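Local coordinates for DnaJ homolog dnj-2 (Caenorhabditis elegans, PDB 2QSA), which probably acts as a membrane-bound J-domain (Hsp40) co-chaperone that works with Hsp70 partners, its N-terminal J domain being the part crystallised, at residues 5-10 / 82-87. Sequence-based numbering, arbitrary orientation. Where two conformers were deposited one is given.
Sequences GFAPEL and DYYLDH
Tyr84, near the C-terminal end of helix 75-86, reaches into the irregular N-terminal segment 5-10 ahead of helix 17-20. With CG anti to the backbone N (chi1 165°), its ring extends from the helix and delivers OH to the backbone of the loop. There Ala7 N, near the plane of the ring at its edge, donates a hydrogen bond of 2.9 Å to Tyr84 OH at 162°. A water hydrogen-bonded to Tyr84 OH at 2.7 Å donates to Leu10 O, so the hydroxyl is tied to both ends of the type I turn from Ala7 to Leu10. Packing is tightest at Phe6: Tyr84 OH lies 3.2 Å from Phe6 CA and 3.4 Å from Phe6 CB. The two side chains cross at about a right angle, their ring planes inclined at 31°, and Phe6 CZ rests 3.5 Å from Leu85 CD2. Leu10 CD1 sits less closely, 3.8 Å from Tyr84 CE1, while Pro8 and Glu9 point away on the exposed bend of the turn. A phenylalanine in place of Tyr84 would lose both hydroxyl links and would probably loosen the hold on this turn. Main chain and water thus satisfy a buried hydroxyl, which holds the pre-helix segment to the last turn of helix 75-86.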
loop_
_atom_site.group_PDB
_atom_site.type_symbol
_atom_site.label_atom_id
_atom_site.label_comp_id
_atom_site.label_asym_id
_atom_site.label_seq_id
_atom_site.Cartn_x
_atom_site.Cartn_y
_atom_site.Cartn_z
ATOM N N GLY A 5 1.076 -10.700 -11.637
ATOM C CA GLY A 5 -0.160 -10.116 -12.115
ATOM C C GLY A 5 -0.292 -8.650 -11.803
ATOM O O GLY A 5 -1.257 -8.028 -12.260
ATOM N N PHE A 6 0.630 -8.093 -10.992
ATOM C CA PHE A 6 0.488 -6.689 -10.577
ATOM C C PHE A 6 1.020 -5.729 -11.641
ATOM O O PHE A 6 1.902 -6.064 -12.436
ATOM C CB PHE A 6 1.234 -6.366 -9.268
ATOM C CG PHE A 6 0.721 -7.096 -8.045
ATOM C CD1 PHE A 6 -0.447 -7.863 -8.111
ATOM C CD2 PHE A 6 1.389 -6.983 -6.820
ATOM C CE1 PHE A 6 -0.960 -8.528 -6.989
ATOM C CE2 PHE A 6 0.921 -7.661 -5.698
ATOM C CZ PHE A 6 -0.283 -8.427 -5.765
ATOM N N ALA A 7 0.510 -4.500 -11.583
ATOM C CA ALA A 7 1.041 -3.400 -12.356
ATOM C C ALA A 7 1.872 -2.502 -11.448
ATOM O O ALA A 7 1.393 -2.038 -10.417
ATOM C CB ALA A 7 -0.127 -2.600 -13.033
ATOM N N PRO A 8 3.141 -2.240 -11.820
ATOM C CA PRO A 8 4.005 -1.319 -11.051
ATOM C C PRO A 8 3.366 0.050 -10.745
ATOM O O PRO A 8 3.605 0.634 -9.680
ATOM C CB PRO A 8 5.253 -1.169 -11.960
ATOM C CG PRO A 8 5.312 -2.491 -12.671
ATOM C CD PRO A 8 3.863 -2.851 -12.967
ATOM N N GLU A 9 2.558 0.578 -11.666
ATOM C CA GLU A 9 2.010 1.914 -11.459
ATOM C C GLU A 9 0.775 1.942 -10.549
ATOM O O GLU A 9 0.332 3.013 -10.153
ATOM C CB GLU A 9 1.728 2.625 -12.781
ATOM C CG GLU A 9 0.763 1.892 -13.685
ATOM C CD GLU A 9 1.455 0.964 -14.665
ATOM O OE1 GLU A 9 2.418 0.266 -14.280
ATOM O OE2 GLU A 9 1.026 0.930 -15.832
ATOM N N LEU A 10 0.211 0.781 -10.213
ATOM C CA LEU A 10 -1.014 0.792 -9.373
ATOM C C LEU A 10 -0.712 0.446 -7.912
ATOM O O LEU A 10 0.113 -0.416 -7.630
ATOM C CB LEU A 10 -2.074 -0.192 -9.904
ATOM C CG LEU A 10 -2.506 -0.074 -11.374
ATOM C CD1 LEU A 10 -3.498 -1.178 -11.715
ATOM C CD2 LEU A 10 -3.099 1.271 -11.649
ATOM N N ASP A 82 -9.010 -5.187 -3.422
ATOM C CA ASP A 82 -9.317 -6.605 -3.308
ATOM C C ASP A 82 -9.804 -7.209 -4.644
ATOM O O ASP A 82 -9.436 -8.337 -5.008
ATOM C CB ASP A 82 -10.347 -6.801 -2.196
ATOM C CG ASP A 82 -9.755 -6.593 -0.811
ATOM O OD1 ASP A 82 -8.509 -6.577 -0.647
ATOM O OD2 ASP A 82 -10.557 -6.422 0.149
ATOM N N TYR A 83 -10.610 -6.454 -5.375
ATOM C CA TYR A 83 -11.072 -6.887 -6.697
ATOM C C TYR A 83 -9.879 -7.068 -7.669
ATOM O O TYR A 83 -9.760 -8.074 -8.373
ATOM C CB TYR A 83 -12.075 -5.885 -7.251
ATOM C CG TYR A 83 -12.764 -6.437 -8.475
ATOM C CD1 TYR A 83 -13.991 -7.074 -8.363
ATOM C CD2 TYR A 83 -12.167 -6.346 -9.713
ATOM C CE1 TYR A 83 -14.619 -7.584 -9.483
ATOM C CE2 TYR A 83 -12.780 -6.837 -10.855
ATOM C CZ TYR A 83 -14.006 -7.477 -10.723
ATOM O OH TYR A 83 -14.632 -7.976 -11.847
ATOM N N TYR A 84 -8.994 -6.083 -7.675
ATOM C CA TYR A 84 -7.736 -6.168 -8.446
ATOM C C TYR A 84 -6.876 -7.387 -8.097
ATOM O O TYR A 84 -6.387 -8.082 -8.990
ATOM C CB TYR A 84 -6.976 -4.885 -8.133
ATOM C CG TYR A 84 -5.513 -4.828 -8.501
ATOM C CD1 TYR A 84 -5.119 -4.742 -9.855
ATOM C CD2 TYR A 84 -4.510 -4.722 -7.492
ATOM C CE1 TYR A 84 -3.751 -4.613 -10.207
ATOM C CE2 TYR A 84 -3.143 -4.601 -7.838
ATOM C CZ TYR A 84 -2.767 -4.514 -9.168
ATOM O OH TYR A 84 -1.444 -4.353 -9.476
ATOM N N LEU A 85 -6.698 -7.642 -6.798
ATOM C CA LEU A 85 -5.954 -8.836 -6.376
ATOM C C LEU A 85 -6.629 -10.115 -6.934
ATOM O O LEU A 85 -5.956 -11.040 -7.396
ATOM C CB LEU A 85 -5.871 -8.939 -4.855
ATOM C CG LEU A 85 -5.008 -7.880 -4.154
ATOM C CD1 LEU A 85 -5.068 -8.199 -2.642
ATOM C CD2 LEU A 85 -3.515 -7.896 -4.659
ATOM N N ASP A 86 -7.948 -10.129 -6.865
ATOM C CA ASP A 86 -8.756 -11.311 -7.234
ATOM C C ASP A 86 -8.946 -11.473 -8.741
ATOM O O ASP A 86 -9.245 -12.605 -9.221
ATOM C CB ASP A 86 -10.124 -11.256 -6.527
ATOM C CG ASP A 86 -10.031 -11.463 -5.026
ATOM O OD1 ASP A 86 -8.951 -11.883 -4.517
ATOM O OD2 ASP A 86 -11.044 -11.180 -4.335
ATOM N N HIS A 87 -8.807 -10.375 -9.495
ATOM C CA HIS A 87 -9.109 -10.384 -10.937
ATOM C C HIS A 87 -8.017 -9.665 -11.727
ATOM O O HIS A 87 -8.289 -8.661 -12.366
ATOM C CB HIS A 87 -10.486 -9.741 -11.203
ATOM C CG HIS A 87 -11.569 -10.246 -10.304
ATOM N ND1 HIS A 87 -12.325 -11.364 -10.588
ATOM C CD2 HIS A 87 -12.015 -9.786 -9.112
ATOM C CE1 HIS A 87 -13.195 -11.565 -9.616
ATOM N NE2 HIS A 87 -13.029 -10.624 -8.708
HETATM O O HOH W 1 -0.005 -3.170 -7.544
#